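Local structure of HTH-type transcriptional activator ampR (Citrobacter freundii, 3KOS) at residues His44-Asn49 with Glu57-Thr62; Ala145-Met150 with Glu167-Pro172; Gln120-Ala125 with Phe173-Asp178; Gly20-Gly25 with Gln76-Ala81. The protein regulates transcription of the AmpC beta-lactamase gene as a LysR-type DNA-binding activator, this chain being its effector-binding domain. All blocks are in the same frame, centred on the assembly; numbering follows the deposited sequence.

Interaction 1. Residues His44-Asn49 with Glu57-Thr62. With GOL (glycerol), chain G.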
loop_
_atom_site.group_PDB
_atom_site.type_symbol
_atom_site.label_atom_id
_atom_site.label_comp_id
_atom_site.label_asym_id
_atom_site.label_seq_id
_atom_site.Cartn_x
_atom_site.Cartn_y
_atom_site.Cartn_z
ATOM N N HIS A 44 -13.025 6.226 -13.494
ATOM C CA HIS A 44 -12.361 4.949 -13.273
ATOM C C HIS A 44 -11.090 5.194 -12.466
ATOM O O HIS A 44 -10.112 5.709 -12.993
ATOM C CB HIS A 44 -11.980 4.310 -14.603
ATOM C CG HIS A 44 -13.153 3.885 -15.425
ATOM N ND1 HIS A 44 -13.355 2.579 -15.810
ATOM C CD2 HIS A 44 -14.197 4.591 -15.921
ATOM C CE1 HIS A 44 -14.467 2.499 -16.521
ATOM N NE2 HIS A 44 -14.999 3.706 -16.599
ATOM N N ILE A 45 -11.107 4.829 -11.190
ATOM C CA ILE A 45 -9.953 5.061 -10.334
ATOM C C ILE A 45 -9.146 3.791 -10.128
ATOM O O ILE A 45 -9.709 2.731 -9.873
ATOM C CB ILE A 45 -10.387 5.561 -8.959
ATOM C CG1 ILE A 45 -11.101 6.901 -9.118
ATOM C CG2 ILE A 45 -9.184 5.687 -8.039
ATOM C CD1 ILE A 45 -11.615 7.446 -7.838
ATOM N N SER A 46 -7.830 3.908 -10.249
ATOM C CA SER A 46 -6.928 2.815 -9.893
ATOM C C SER A 46 -5.829 3.414 -9.033
ATOM O O SER A 46 -5.563 4.607 -9.133
ATOM C CB SER A 46 -6.341 2.166 -11.148
ATOM O OG SER A 46 -5.626 3.116 -11.918
ATOM N N THR A 47 -5.224 2.615 -8.159
ATOM C CA THR A 47 -4.155 3.135 -7.317
ATOM C C THR A 47 -2.802 2.587 -7.755
ATOM O O THR A 47 -2.717 1.536 -8.391
ATOM C CB THR A 47 -4.374 2.818 -5.810
ATOM O OG1 THR A 47 -4.321 1.403 -5.611
ATOM C CG2 THR A 47 -5.725 3.356 -5.337
ATOM N N HIS A 48 -1.748 3.309 -7.403
ATOM C CA HIS A 48 -0.389 2.893 -7.722
ATOM C C HIS A 48 0.529 3.280 -6.564
ATOM O O HIS A 48 0.084 3.924 -5.607
ATOM C CB HIS A 48 0.077 3.513 -9.053
ATOM C CG HIS A 48 0.002 5.015 -9.102
ATOM N ND1 HIS A 48 0.924 5.829 -8.477
ATOM C CD2 HIS A 48 -0.860 5.848 -9.736
ATOM C CE1 HIS A 48 0.624 7.094 -8.709
ATOM N NE2 HIS A 48 -0.455 7.132 -9.467
ATOM N N ASN A 49 1.793 2.860 -6.623
ATOM C CA ASN A 49 2.725 3.184 -5.549
ATOM C C ASN A 49 3.706 4.293 -5.930
ATOM O O ASN A 49 4.861 4.308 -5.485
ATOM C CB ASN A 49 3.455 1.923 -5.044
ATOM C CG ASN A 49 4.382 1.311 -6.087
ATOM O OD1 ASN A 49 4.438 1.752 -7.235
ATOM N ND2 ASN A 49 5.131 0.291 -5.678
ATOM N N GLU A 57 -0.560 2.419 -18.896
ATOM C CA GLU A 57 -1.830 2.113 -18.242
ATOM C C GLU A 57 -3.014 2.813 -18.893
ATOM O O GLU A 57 -4.151 2.622 -18.475
ATOM C CB GLU A 57 -1.772 2.447 -16.749
ATOM C CG GLU A 57 -0.824 1.555 -15.974
ATOM C CD GLU A 57 -1.002 1.667 -14.462
ATOM O OE1 GLU A 57 -2.015 2.252 -14.005
ATOM O OE2 GLU A 57 -0.124 1.162 -13.731
ATOM N N GLY A 58 -2.748 3.607 -19.926
ATOM C CA GLY A 58 -3.806 4.332 -20.606
ATOM C C GLY A 58 -4.546 5.291 -19.689
ATOM O O GLY A 58 -5.763 5.458 -19.792
ATOM N N LEU A 59 -3.807 5.947 -18.805
ATOM C CA LEU A 59 -4.403 6.915 -17.890
ATOM C C LEU A 59 -4.659 8.265 -18.549
ATOM O O LEU A 59 -3.910 8.684 -19.432
ATOM C CB LEU A 59 -3.492 7.129 -16.685
ATOM C CG LEU A 59 -3.137 5.887 -15.864
ATOM C CD1 LEU A 59 -2.180 6.279 -14.745
ATOM C CD2 LEU A 59 -4.392 5.220 -15.308
ATOM N N ASP A 60 -5.705 8.953 -18.103
ATOM C CA ASP A 60 -5.889 10.358 -18.470
ATOM C C ASP A 60 -5.030 11.244 -17.576
ATOM O O ASP A 60 -4.238 12.059 -18.062
ATOM C CB ASP A 60 -7.369 10.743 -18.365
ATOM C CG ASP A 60 -8.220 10.018 -19.386
ATOM O OD1 ASP A 60 -7.826 10.010 -20.574
ATOM O OD2 ASP A 60 -9.264 9.452 -19.015
ATOM N N TYR A 61 -5.187 11.062 -16.262
ATOM C CA TYR A 61 -4.433 11.796 -15.262
ATOM C C TYR A 61 -3.709 10.835 -14.322
ATOM O O TYR A 61 -4.170 9.716 -14.091
ATOM C CB TYR A 61 -5.373 12.617 -14.386
ATOM C CG TYR A 61 -5.763 13.979 -14.927
ATOM C CD1 TYR A 61 -4.823 14.826 -15.504
ATOM C CD2 TYR A 61 -7.068 14.434 -14.803
ATOM C CE1 TYR A 61 -5.187 16.091 -15.968
ATOM C CE2 TYR A 61 -7.436 15.684 -15.266
ATOM C CZ TYR A 61 -6.495 16.502 -15.848
ATOM O OH TYR A 61 -6.888 17.750 -16.294
ATOM N N THR A 62 -2.608 11.309 -13.756
ATOM C CA THR A 62 -1.896 10.602 -12.691
ATOM C C THR A 62 -1.816 11.521 -11.476
ATOM O O THR A 62 -1.397 12.672 -11.586
ATOM C CB THR A 62 -0.463 10.280 -13.126
ATOM O OG1 THR A 62 -0.493 9.513 -14.334
ATOM C CG2 THR A 62 0.271 9.494 -12.038
HETATM C C1 GOL G . 1.603 0.740 -9.481
HETATM O O1 GOL G . 2.748 1.285 -9.344
HETATM C C2 GOL G . 1.324 -0.076 -10.693
HETATM O O2 GOL G . 0.286 0.665 -11.166
HETATM C C3 GOL G . 2.372 -0.255 -11.781
HETATM O O3 GOL G . 3.668 -0.617 -11.402
HETATM O O HOH W 1 -2.672 3.350 -11.481
HETATM O O HOH W 2 -4.320 1.613 -14.287
#
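His48 and Thr62 supply the close-packed half of a contact between two parallel strands of the LysR effector-domain sheet. Strands 41-48 and 61-66 are not sheet neighbours, because strand 12-19 runs between them; the short helix 54-57 makes the crossover, a beta-alpha-beta connection that skips one strand. With no backbone pairing possible, side chains and solvent must bridge the gap.

On the buried side the methyl CG2 of Thr62 lies 3.6 Å from His48 NE2, approaching the ring obliquely, and the two side chains cross at about a right angle. The imidazole takes up this position because His48 CG lies between the backbone N and the carbonyl carbon (chi1 56°). Both ring nitrogens have partners: ND1 takes Asn50 N, and NE2 is weakly bonded to Gly17 O of the intervening strand.

The other half is looser. Ser46 OG comes no nearer than 4.2 Å to Leu59 CD2 and 4.3 Å to Glu57 OE1, and a water fills the interval, lying 3.0 Å from Ser46 OG and donating to Glu57 OE1 at 2.8 Å. This water also lies at the edge of the His48 ring, in its plane, and so joins the two halves. Across the strand, Ile45 and Thr47 turn away and meet the second subunit.

Beyond the carboxylate sits a glycerol, probably from the crystallisation liquor. It touches Asn49 at one end through a weak bond from Asn49 N to its O1, while its O2 donates to Glu57 OE2 over 2.6 Å.

Interaction 2. Residues Ala145-Met150 with Glu167-Pro172. Unlike the reference sequence in segment 145-150: Ala148 (reference Gly).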
loop_
_atom_site.group_PDB
_atom_site.type_symbol
_atom_site.label_atom_id
_atom_site.label_comp_id
_atom_site.label_asym_id
_atom_site.label_seq_id
_atom_site.Cartn_x
_atom_site.Cartn_y
_atom_site.Cartn_z
ATOM N N ALA A 145 2.834 -0.713 9.311
ATOM C CA ALA A 145 3.968 -1.229 10.081
ATOM C C ALA A 145 4.199 -0.388 11.336
ATOM O O ALA A 145 4.484 -0.928 12.405
ATOM C CB ALA A 145 5.229 -1.261 9.222
ATOM N N ALA A 146 4.078 0.934 11.205
ATOM C CA ALA A 146 4.219 1.830 12.354
ATOM C C ALA A 146 3.138 1.601 13.417
ATOM O O ALA A 146 3.431 1.611 14.618
ATOM C CB ALA A 146 4.234 3.299 11.907
ATOM N N GLN A 147 1.895 1.392 12.993
ATOM C CA GLN A 147 0.835 1.106 13.964
ATOM C C GLN A 147 1.147 -0.156 14.749
ATOM O O GLN A 147 0.784 -0.268 15.923
ATOM C CB GLN A 147 -0.518 0.944 13.286
ATOM C CG GLN A 147 -1.103 2.219 12.725
ATOM C CD GLN A 147 -2.321 1.925 11.904
ATOM O OE1 GLN A 147 -3.380 1.598 12.441
ATOM N NE2 GLN A 147 -2.180 2.014 10.590
ATOM N N ALA A 148 1.824 -1.105 14.105
ATOM C CA ALA A 148 2.182 -2.376 14.741
ATOM C C ALA A 148 3.388 -2.243 15.655
ATOM O O ALA A 148 3.804 -3.214 16.294
ATOM C CB ALA A 148 2.448 -3.454 13.681
ATOM N N GLY A 149 3.964 -1.046 15.700
ATOM C CA GLY A 149 5.155 -0.806 16.496
ATOM C C GLY A 149 6.449 -1.336 15.905
ATOM O O GLY A 149 7.400 -1.591 16.645
HETATM N N MSE A 150 6.510 -1.496 14.584
HETATM C CA MSE A 150 7.720 -2.019 13.953
HETATM C C MSE A 150 8.860 -0.988 13.981
HETATM O O MSE A 150 10.030 -1.335 13.880
HETATM C CB MSE A 150 7.458 -2.482 12.509
HETATM C CG MSE A 150 6.444 -3.616 12.366
HETATM SE SE MSE A 150 7.094 -5.234 13.291
HETATM C CE MSE A 150 8.658 -5.562 12.174
ATOM N N GLU A 167 -6.445 7.827 17.096
ATOM C CA GLU A 167 -5.394 7.567 18.076
ATOM C C GLU A 167 -4.678 6.232 17.885
ATOM O O GLU A 167 -4.209 5.629 18.836
ATOM C CB GLU A 167 -5.932 7.731 19.507
ATOM C CG GLU A 167 -6.479 9.140 19.733
ATOM C CD GLU A 167 -6.824 9.448 21.181
ATOM O OE1 GLU A 167 -6.441 8.664 22.079
ATOM O OE2 GLU A 167 -7.474 10.493 21.408
ATOM N N ARG A 168 -4.571 5.797 16.636
ATOM C CA ARG A 168 -3.767 4.626 16.298
ATOM C C ARG A 168 -2.314 5.016 16.014
ATOM O O ARG A 168 -1.411 4.180 16.040
ATOM C CB ARG A 168 -4.367 3.920 15.087
ATOM C CG ARG A 168 -5.738 3.326 15.366
ATOM C CD ARG A 168 -6.392 2.857 14.079
ATOM N NE ARG A 168 -7.807 2.558 14.270
ATOM C CZ ARG A 168 -8.655 2.300 13.277
ATOM N NH1 ARG A 168 -8.224 2.316 12.023
ATOM N NH2 ARG A 168 -9.934 2.038 13.540
ATOM N N ILE A 169 -2.107 6.295 15.745
ATOM C CA ILE A 169 -0.766 6.816 15.540
ATOM C C ILE A 169 -0.641 8.202 16.165
ATOM O O ILE A 169 -1.635 8.932 16.290
ATOM C CB ILE A 169 -0.406 6.868 14.024
ATOM C CG1 ILE A 169 1.077 6.563 13.811
ATOM C CG2 ILE A 169 -0.758 8.201 13.421
ATOM C CD1 ILE A 169 1.405 5.087 13.818
ATOM N N VAL A 170 0.586 8.556 16.528
ATOM C CA VAL A 170 0.900 9.812 17.201
ATOM C C VAL A 170 2.005 10.570 16.460
ATOM O O VAL A 170 2.905 9.959 15.892
ATOM C CB VAL A 170 1.391 9.527 18.644
ATOM C CG1 VAL A 170 1.972 10.770 19.281
ATOM C CG2 VAL A 170 0.254 8.970 19.488
ATOM N N GLN A 171 1.931 11.897 16.475
ATOM C CA GLN A 171 2.983 12.734 15.906
ATOM C C GLN A 171 3.728 13.369 17.072
ATOM O O GLN A 171 3.285 14.380 17.610
ATOM C CB GLN A 171 2.378 13.823 15.011
ATOM C CG GLN A 171 3.407 14.694 14.268
ATOM C CD GLN A 171 2.791 15.908 13.574
ATOM O OE1 GLN A 171 1.590 15.943 13.289
ATOM N NE2 GLN A 171 3.613 16.915 13.315
ATOM N N PRO A 172 4.856 12.775 17.477
ATOM C CA PRO A 172 5.483 13.267 18.712
ATOM C C PRO A 172 6.076 14.671 18.599
ATOM O O PRO A 172 6.202 15.348 19.622
ATOM C CB PRO A 172 6.586 12.241 18.981
ATOM C CG PRO A 172 6.841 11.585 17.640
ATOM C CD PRO A 172 5.505 11.554 16.970
HETATM O O HOH W 3 -1.370 1.791 16.904
HETATM O O HOH W 4 -5.896 1.667 11.282
#
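Gln147 and Ile169 bring their backbones together, with CA atoms 6.1 Å apart, where the end of helix 139-147 meets the irregular loop from helix 161-165 towards strand 181-187. Both segments hold a Schellman motif: Gly149 ends the first helix and Glu167 the second, each with positive phi. The loop passes the end of helix 139-147 without any direct hydrogen bond between the segments.

Contact is left to side chains and water. Ile169, with chi1 at -145°, off a staggered value, directs CD1 onto the helix end, 3.9 Å from Ala146 CB and 3.8 Å from Gln147 N. Buried, it packs also on Leu163 and Leu164 of helix 161-165 and Leu86 of strand 73-86. Gln147 extends beyond CG and rests against the aliphatic part of Arg168, its OE1 being 3.7 Å from Arg168 CD. The amide and guanidinium planes are 7° apart, yet the groups are not stacked, and Gln147 NE2 is held by Leu143 O.

Two waters lie along the seam, but both bridges are doubtful, with one arm of only 2.5 Å: to Arg168 O for the water between it and Gln147 O, and to Arg168 NH1 for the water 2.8 Å from Gln147 OE1.

Interaction 3. Residues Gln120-Ala125 with Phe173-Asp178. Unlike the reference sequence in segment 120-125: Thr121 (reference Ala), Val122 (reference Ala).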
loop_
_atom_site.group_PDB
_atom_site.type_symbol
_atom_site.label_atom_id
_atom_site.label_comp_id
_atom_site.label_asym_id
_atom_site.label_seq_id
_atom_site.Cartn_x
_atom_site.Cartn_y
_atom_site.Cartn_z
ATOM N N GLN A 120 18.607 16.508 10.722
ATOM C CA GLN A 120 19.398 17.707 10.444
ATOM C C GLN A 120 18.588 18.976 10.748
ATOM O O GLN A 120 19.091 19.912 11.372
ATOM C CB GLN A 120 19.864 17.688 8.986
ATOM C CG GLN A 120 20.625 18.924 8.532
ATOM C CD GLN A 120 21.028 18.870 7.061
ATOM O OE1 GLN A 120 20.188 18.971 6.161
ATOM N NE2 GLN A 120 22.324 18.727 6.813
ATOM N N THR A 121 17.322 18.985 10.333
ATOM C CA THR A 121 16.431 20.129 10.541
ATOM C C THR A 121 16.181 20.434 12.011
ATOM O O THR A 121 16.047 21.599 12.393
ATOM C CB THR A 121 15.076 19.906 9.825
ATOM O OG1 THR A 121 15.303 19.801 8.415
ATOM C CG2 THR A 121 14.108 21.041 10.096
ATOM N N VAL A 122 16.116 19.398 12.840
ATOM C CA VAL A 122 15.878 19.614 14.265
ATOM C C VAL A 122 17.184 19.675 15.058
ATOM O O VAL A 122 17.165 19.736 16.281
ATOM C CB VAL A 122 14.934 18.553 14.895
ATOM C CG1 VAL A 122 13.558 18.624 14.262
ATOM C CG2 VAL A 122 15.522 17.144 14.775
ATOM N N GLY A 123 18.312 19.649 14.356
ATOM C CA GLY A 123 19.597 19.888 14.992
ATOM C C GLY A 123 20.309 18.658 15.523
ATOM O O GLY A 123 21.180 18.773 16.381
ATOM N N GLU A 124 19.949 17.486 15.007
ATOM C CA GLU A 124 20.584 16.234 15.414
ATOM C C GLU A 124 21.444 15.688 14.291
ATOM O O GLU A 124 21.271 16.050 13.126
ATOM C CB GLU A 124 19.538 15.183 15.785
ATOM C CG GLU A 124 18.654 15.558 16.956
ATOM C CD GLU A 124 19.329 15.331 18.293
ATOM O OE1 GLU A 124 20.234 14.470 18.373
ATOM O OE2 GLU A 124 18.939 16.012 19.264
ATOM N N ALA A 125 22.376 14.812 14.644
ATOM C CA ALA A 125 23.179 14.136 13.642
ATOM C C ALA A 125 22.325 13.065 12.976
ATOM O O ALA A 125 21.359 12.587 13.560
ATOM C CB ALA A 125 24.402 13.516 14.284
ATOM N N PHE A 173 6.437 15.102 17.395
ATOM C CA PHE A 173 7.093 16.399 17.228
ATOM C C PHE A 173 6.420 17.293 16.197
ATOM O O PHE A 173 5.868 16.815 15.217
ATOM C CB PHE A 173 8.567 16.204 16.881
ATOM C CG PHE A 173 9.307 15.413 17.905
ATOM C CD1 PHE A 173 9.570 15.963 19.155
ATOM C CD2 PHE A 173 9.706 14.110 17.646
ATOM C CE1 PHE A 173 10.232 15.231 20.121
ATOM C CE2 PHE A 173 10.367 13.382 18.602
ATOM C CZ PHE A 173 10.630 13.941 19.846
ATOM N N LEU A 174 6.483 18.600 16.431
ATOM C CA LEU A 174 5.816 19.570 15.578
ATOM C C LEU A 174 6.539 19.783 14.253
ATOM O O LEU A 174 5.910 20.112 13.249
ATOM C CB LEU A 174 5.694 20.908 16.304
ATOM C CG LEU A 174 4.736 20.910 17.491
ATOM C CD1 LEU A 174 4.689 22.292 18.143
ATOM C CD2 LEU A 174 3.350 20.476 17.037
ATOM N N THR A 175 7.858 19.618 14.259
ATOM C CA THR A 175 8.670 19.957 13.094
ATOM C C THR A 175 8.384 19.066 11.896
ATOM O O THR A 175 8.360 17.844 12.009
ATOM C CB THR A 175 10.184 19.910 13.406
ATOM O OG1 THR A 175 10.490 20.861 14.430
ATOM C CG2 THR A 175 10.994 20.244 12.157
ATOM N N GLN A 176 8.166 19.700 10.747
ATOM C CA GLN A 176 7.876 18.985 9.514
ATOM C C GLN A 176 8.845 19.405 8.413
ATOM O O GLN A 176 9.329 20.536 8.413
ATOM C CB GLN A 176 6.467 19.310 9.047
ATOM C CG GLN A 176 5.384 19.058 10.059
ATOM C CD GLN A 176 4.046 19.518 9.551
ATOM O OE1 GLN A 176 3.133 18.716 9.355
ATOM N NE2 GLN A 176 3.924 20.820 9.308
ATOM N N ILE A 177 9.110 18.508 7.466
ATOM C CA ILE A 177 9.949 18.841 6.314
ATOM C C ILE A 177 9.183 18.640 5.005
ATOM O O ILE A 177 8.224 17.871 4.951
ATOM C CB ILE A 177 11.257 18.021 6.282
ATOM C CG1 ILE A 177 10.961 16.517 6.268
ATOM C CG2 ILE A 177 12.147 18.373 7.477
ATOM C CD1 ILE A 177 12.199 15.639 6.084
ATOM N N ASP A 178 9.620 19.334 3.955
ATOM C CA ASP A 178 9.001 19.242 2.636
ATOM C C ASP A 178 9.980 18.603 1.665
ATOM O O ASP A 178 10.993 19.204 1.313
ATOM C CB ASP A 178 8.614 20.646 2.156
ATOM C CG ASP A 178 7.984 20.657 0.768
ATOM O OD1 ASP A 178 7.975 19.623 0.068
ATOM O OD2 ASP A 178 7.489 21.732 0.367
#
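Methyl-to-methyl packing accounts for most of the meeting between Thr121, Val122 and Thr175. The CG2 of Thr175 is shared by two partners, Thr121 CG2 at 3.8 Å and Val122 CG1 at 3.7 Å. Val122 CG1 comes equally near the CB of Thr175, so it presses on the branch point as well as on the methyl. Thr175 presents this methyl because its CG2 stands opposite the backbone N, beside the carbonyl carbon (chi1 -61° for OG1).

A mixed contact follows further along the loop, where Ile177 CG2 lies 3.6 Å from Thr121 OG1. That hydroxyl is already hydrogen-bonded to Leu117 O, one turn back in the helix, and meets the isoleucine methyl only by van der Waals contact.

These touches lie where helix 114-121 ends in a Schellman motif, with Gly123 at positive phi, and where the loop before strand 181-187 runs past it in the effector domain.

Polar links tie both segments to their surroundings. Thr175 O receives hydrogen bonds from Trp118 NE1 of the same helix and from Ser84 OG of strand 73-86, while Ile177 pairs through its backbone with Met83. Thr175 OG1 is bonded to a glycerol, probably from the crystallisation liquor.

Interaction 4. Residues Gly20-Gly25 with Gln76-Ala81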
loop_
_atom_site.group_PDB
_atom_site.type_symbol
_atom_site.label_atom_id
_atom_site.label_comp_id
_atom_site.label_asym_id
_atom_site.label_seq_id
_atom_site.Cartn_x
_atom_site.Cartn_y
_atom_site.Cartn_z
ATOM N N GLY A 20 -1.562 5.567 -3.785
ATOM C CA GLY A 20 -2.487 5.023 -2.809
ATOM C C GLY A 20 -2.642 5.902 -1.585
ATOM O O GLY A 20 -3.741 6.061 -1.040
ATOM N N THR A 21 -1.526 6.472 -1.145
ATOM C CA THR A 21 -1.522 7.313 0.041
ATOM C C THR A 21 -2.496 8.479 -0.109
ATOM O O THR A 21 -3.244 8.809 0.816
ATOM C CB THR A 21 -0.109 7.817 0.340
ATOM O OG1 THR A 21 0.737 6.682 0.602
ATOM C CG2 THR A 21 -0.110 8.729 1.558
ATOM N N PHE A 22 -2.489 9.097 -1.280
ATOM C CA PHE A 22 -3.418 10.201 -1.564
ATOM C C PHE A 22 -4.862 9.731 -1.697
ATOM O O PHE A 22 -5.779 10.430 -1.278
ATOM C CB PHE A 22 -2.999 10.939 -2.826
ATOM C CG PHE A 22 -3.778 12.208 -3.090
ATOM C CD1 PHE A 22 -4.911 12.182 -3.878
ATOM C CD2 PHE A 22 -3.353 13.424 -2.569
ATOM C CE1 PHE A 22 -5.619 13.347 -4.143
ATOM C CE2 PHE A 22 -4.061 14.596 -2.826
ATOM C CZ PHE A 22 -5.196 14.553 -3.613
ATOM N N ALA A 23 -5.069 8.562 -2.306
ATOM C CA ALA A 23 -6.417 8.027 -2.445
ATOM C C ALA A 23 -7.054 7.829 -1.070
ATOM O O ALA A 23 -8.188 8.249 -0.822
ATOM C CB ALA A 23 -6.379 6.695 -3.220
ATOM N N ILE A 24 -6.317 7.193 -0.167
ATOM C CA ILE A 24 -6.851 6.893 1.158
ATOM C C ILE A 24 -6.954 8.149 2.027
ATOM O O ILE A 24 -7.935 8.351 2.748
ATOM C CB ILE A 24 -5.966 5.850 1.892
ATOM C CG1 ILE A 24 -5.940 4.528 1.127
ATOM C CG2 ILE A 24 -6.467 5.626 3.305
ATOM C CD1 ILE A 24 -7.337 3.931 0.842
ATOM N N GLY A 25 -5.938 8.999 1.954
ATOM C CA GLY A 25 -5.828 10.101 2.890
ATOM C C GLY A 25 -6.535 11.368 2.463
ATOM O O GLY A 25 -6.731 12.265 3.279
ATOM N N GLN A 76 -0.108 20.053 -12.279
ATOM C CA GLN A 76 -0.821 21.026 -11.468
ATOM C C GLN A 76 -0.751 20.661 -9.985
ATOM O O GLN A 76 -0.997 19.521 -9.606
ATOM C CB GLN A 76 -2.279 21.151 -11.930
ATOM C CG GLN A 76 -3.118 22.033 -11.026
ATOM C CD GLN A 76 -4.293 22.666 -11.750
ATOM O OE1 GLN A 76 -4.982 22.011 -12.540
ATOM N NE2 GLN A 76 -4.533 23.950 -11.481
ATOM N N TYR A 77 -0.393 21.632 -9.153
ATOM C CA TYR A 77 -0.210 21.412 -7.721
ATOM C C TYR A 77 -1.551 21.116 -7.071
ATOM O O TYR A 77 -2.549 21.788 -7.351
ATOM C CB TYR A 77 0.436 22.654 -7.095
ATOM C CG TYR A 77 0.715 22.596 -5.602
ATOM C CD1 TYR A 77 -0.241 23.003 -4.685
ATOM C CD2 TYR A 77 1.951 22.181 -5.122
ATOM C CE1 TYR A 77 0.016 22.975 -3.326
ATOM C CE2 TYR A 77 2.224 22.162 -3.760
ATOM C CZ TYR A 77 1.247 22.562 -2.870
ATOM O OH TYR A 77 1.504 22.545 -1.515
ATOM N N LEU A 78 -1.589 20.090 -6.221
ATOM C CA LEU A 78 -2.814 19.753 -5.503
ATOM C C LEU A 78 -2.742 20.236 -4.069
ATOM O O LEU A 78 -3.550 21.050 -3.644
ATOM C CB LEU A 78 -3.087 18.241 -5.533
ATOM C CG LEU A 78 -3.348 17.639 -6.919
ATOM C CD1 LEU A 78 -3.520 16.130 -6.806
ATOM C CD2 LEU A 78 -4.581 18.282 -7.561
ATOM N N CYS A 79 -1.772 19.727 -3.315
ATOM C CA CYS A 79 -1.650 20.117 -1.916
ATOM C C CYS A 79 -0.286 19.722 -1.360
ATOM O O CYS A 79 0.440 18.914 -1.959
ATOM C CB CYS A 79 -2.773 19.493 -1.073
ATOM S SG CYS A 79 -2.625 17.684 -0.841
ATOM N N SER A 80 0.055 20.295 -0.213
ATOM C CA SER A 80 1.348 20.025 0.403
ATOM C C SER A 80 1.378 18.639 1.039
ATOM O O SER A 80 0.336 18.013 1.242
ATOM C CB SER A 80 1.668 21.102 1.444
ATOM O OG SER A 80 0.650 21.150 2.431
ATOM N N ALA A 81 2.583 18.181 1.376
ATOM C CA ALA A 81 2.783 16.850 1.918
ATOM C C ALA A 81 3.892 16.862 2.963
ATOM O O ALA A 81 4.762 15.988 2.973
ATOM C CB ALA A 81 3.106 15.865 0.789
#
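An edge-on sulfur-aromatic contact, joined by apolar packing, links Phe22 in the first turn of helix 20-37 to Cys79 and Leu78 of strand 73-86, close to the centre of the LysR-type effector-binding domain, where a helix packs on its mixed sheet. It illustrates how one aromatic ring can serve two consecutive residues of a strand.

Normally such residues face opposite sides of a sheet. Here Leu78 and Cys79 form a classic beta bulge opposite Tyr182, and both side chains point toward the helix. Cys79 SG lies 3.9 Å from Phe22 CE2 and 5.3 Å from the ring centroid, 86° off the ring normal; the sulfur is thus almost exactly in the ring plane and meets the rim. Leu78 CD1 approaches obliquely, 3.9 Å from Phe22 CZ, and the two side chains cross at about a right angle. The phenyl reaches this far because its CG is anti to the backbone N (chi1 -172°), throwing the ring out from the helix.

Phe22 also lies against Ile63 of strand 61-66 and meets the Tyr182 ring of strand 181-187 with planes at about 50°. Leu78 reaches onward to Ile184 and to Leu203 and Leu207 of helix 194-209, so Phe22 of helix 20-37 packs onto the sheet at the bulge, and Leu78 packs on helix 194-209 as well.

How the interactions relate
Followed from the N terminus, the four contacts form two pairs. Interaction 4 ties helix 20-37 to strand 73-86, closing some fifty residues later; within that loop interaction 1 joins strand 41-48 to the turn and start of strand 61-66 of the same sheet. The two touch directly, His48 O lying 3.0 Å from Gly20 N. Further on, interaction 3 opens at residues 120-125 and closes at 173-178, enclosing interaction 2. Both fasten the loop between helix 161-165 and strand 181-187, interaction 2 to the end of helix 139-147 and interaction 3 to the end of helix 114-121; they abut through Gln171 and Gln176. None of the loops cross, and interactions 1, 2 and 4 also reach the second subunit.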